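Local coordinates for flagellar biosynthesis protein flhF (Bacillus subtilis, PDB 2PX0) that binds GTP as a homodimeric GTPase of the signal-recognition-particle family and is needed for building the bacterial flagellum, at the interface of chains A and B. Residues are numbered along the deposited sequence; one frame, centred on the assembly and turned at random. Chains: chain A/B, Flagellar biosynthesis protein flhF.

The interface of chains A and B. Residues chain A 146-148, 152; chain B 146-149, 151-152, 155.
At one end of the GMPPNP-bound FlhF homodimer, the 146-148 loop of each chain packs against the first turns of the partner's helix 149-157 around the two-fold axis, and the symmetry-related glutamines A:Gln152 and B:Gln152 each reach over the partner's loop. The tight part is central. The methyl CB of A:Ala148 sits on the helix backbone at B:Gln152 CA, 3.3 Å away, and in the twin contact A:Gln152 CG lies 3.4 Å from B:Ala148 CB. B:Gln152 has CG anti to its backbone N (chi1 -153°) and an extended chain, which carries its amide past the A:Ile147 carbonyl to the guanidinium of A:Arg146. A:Arg146, itself extended, crosses it at about a right angle; NH2 gives a bent hydrogen bond to B:Gln152 OE1 (2.7 Å), approaching from above the carbonyl plane. An alanine in place of B:Gln152 would lose this acceptor and would probably leave the A:Arg146 guanidinium less firmly placed. A:Gln152 differs, with CG anti to the carbonyl carbon (chi1 -68°), and its NE2 lies at the edge of the B:Arg146 guanidinium, 3.0 Å from NH1, the two planes 30° apart. Both are donors, so at this resolution the amide may be flipped. The loose margin lies at A:Ile147 and B:Thr155, which run antiparallel alongside one another; B:Thr155 hides 15 Å² against 51 Å² for B:Gln152, and the branch methyl CG2 of A:Ile147 stays 3.9 Å from the hydroxyl OG1 of B:Thr155.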
loop_
_atom_site.group_PDB
_atom_site.type_symbol
_atom_site.label_atom_id
_atom_site.label_comp_id
_atom_site.label_asym_id
_atom_site.label_seq_id
_atom_site.Cartn_x
_atom_site.Cartn_y
_atom_site.Cartn_z
ATOM N N ARG A 146 3.477 -15.728 6.903
ATOM C CA ARG A 146 4.093 -15.538 5.593
ATOM C C ARG A 146 5.141 -16.575 5.204
ATOM O O ARG A 146 6.124 -16.797 5.921
ATOM C CB ARG A 146 4.709 -14.139 5.489
ATOM C CG ARG A 146 5.479 -13.932 4.204
ATOM C CD ARG A 146 5.899 -12.497 4.002
ATOM N NE ARG A 146 6.803 -12.389 2.864
ATOM C CZ ARG A 146 6.984 -11.279 2.154
ATOM N NH1 ARG A 146 6.319 -10.174 2.468
ATOM N NH2 ARG A 146 7.827 -11.273 1.128
ATOM N N ILE A 147 4.931 -17.187 4.042
ATOM C CA ILE A 147 5.837 -18.197 3.519
ATOM C C ILE A 147 7.221 -17.650 3.192
ATOM O O ILE A 147 7.348 -16.652 2.477
ATOM C CB ILE A 147 5.241 -18.842 2.258
ATOM C CG1 ILE A 147 4.112 -19.787 2.673
ATOM C CG2 ILE A 147 6.312 -19.559 1.463
ATOM C CD1 ILE A 147 3.330 -20.377 1.508
ATOM N N ALA A 148 8.244 -18.326 3.720
ATOM C CA ALA A 148 9.654 -17.979 3.519
ATOM C C ALA A 148 10.073 -16.741 4.314
ATOM O O ALA A 148 11.244 -16.335 4.271
ATOM C CB ALA A 148 9.951 -17.778 2.019
ATOM N N GLN A 152 14.364 -15.692 5.104
ATOM C CA GLN A 152 14.937 -14.420 4.660
ATOM C C GLN A 152 15.511 -13.562 5.781
ATOM O O GLN A 152 16.631 -13.065 5.669
ATOM C CB GLN A 152 13.890 -13.625 3.884
ATOM C CG GLN A 152 13.526 -14.262 2.551
ATOM C CD GLN A 152 12.359 -13.580 1.867
ATOM O OE1 GLN A 152 11.192 -13.906 2.114
ATOM N NE2 GLN A 152 12.665 -12.612 1.012
ATOM N N ARG B 146 16.393 -7.389 -3.919
ATOM C CA ARG B 146 16.171 -7.618 -2.490
ATOM C C ARG B 146 16.781 -8.894 -1.905
ATOM O O ARG B 146 16.729 -9.968 -2.509
ATOM C CB ARG B 146 14.675 -7.596 -2.174
ATOM C CG ARG B 146 14.349 -7.368 -0.697
ATOM C CD ARG B 146 13.275 -8.330 -0.223
ATOM N NE ARG B 146 12.038 -8.222 -0.993
ATOM C CZ ARG B 146 11.120 -9.181 -1.069
ATOM N NH1 ARG B 146 11.288 -10.334 -0.428
ATOM N NH2 ARG B 146 10.026 -8.987 -1.786
ATOM N N ILE B 147 17.345 -8.749 -0.710
ATOM C CA ILE B 147 17.976 -9.835 0.035
ATOM C C ILE B 147 17.035 -11.013 0.265
ATOM O O ILE B 147 15.932 -10.852 0.807
ATOM C CB ILE B 147 18.446 -9.327 1.409
ATOM C CG1 ILE B 147 17.334 -8.437 2.024
ATOM C CG2 ILE B 147 19.785 -8.609 1.263
ATOM C CD1 ILE B 147 17.645 -7.744 3.371
ATOM N N ALA B 148 17.485 -12.195 -0.148
ATOM C CA ALA B 148 16.723 -13.436 0.008
ATOM C C ALA B 148 15.303 -13.362 -0.542
ATOM O O ALA B 148 14.463 -14.215 -0.233
ATOM C CB ALA B 148 16.684 -13.830 1.470
ATOM N N ALA B 149 15.046 -12.351 -1.365
ATOM C CA ALA B 149 13.726 -12.154 -1.956
ATOM C C ALA B 149 13.223 -13.374 -2.733
ATOM O O ALA B 149 12.018 -13.645 -2.778
ATOM C CB ALA B 149 13.751 -10.938 -2.870
ATOM N N GLU B 151 14.014 -16.702 -2.180
ATOM C CA GLU B 151 13.670 -17.857 -1.357
ATOM C C GLU B 151 12.167 -18.080 -1.272
ATOM O O GLU B 151 11.704 -19.219 -1.205
ATOM C CB GLU B 151 14.247 -17.706 0.052
ATOM C CG GLU B 151 15.611 -18.340 0.210
ATOM C CD GLU B 151 15.597 -19.818 -0.135
ATOM O OE1 GLU B 151 14.904 -20.591 0.568
ATOM O OE2 GLU B 151 16.278 -20.202 -1.110
ATOM N N GLN B 152 11.413 -16.987 -1.289
ATOM C CA GLN B 152 9.961 -17.045 -1.198
ATOM C C GLN B 152 9.352 -17.911 -2.292
ATOM O O GLN B 152 8.783 -18.961 -2.013
ATOM C CB GLN B 152 9.374 -15.638 -1.287
ATOM C CG GLN B 152 8.030 -15.469 -0.596
ATOM C CD GLN B 152 7.395 -14.123 -0.894
ATOM O OE1 GLN B 152 8.060 -13.085 -0.848
ATOM N NE2 GLN B 152 6.103 -14.132 -1.190
ATOM N N THR B 155 10.672 -21.623 -2.641
ATOM C CA THR B 155 9.997 -22.704 -1.935
ATOM C C THR B 155 8.492 -22.711 -2.181
ATOM O O THR B 155 7.754 -23.437 -1.530
ATOM C CB THR B 155 10.259 -22.644 -0.403
ATOM O OG1 THR B 155 9.307 -21.774 0.220
ATOM C CG2 THR B 155 11.680 -22.138 -0.120
#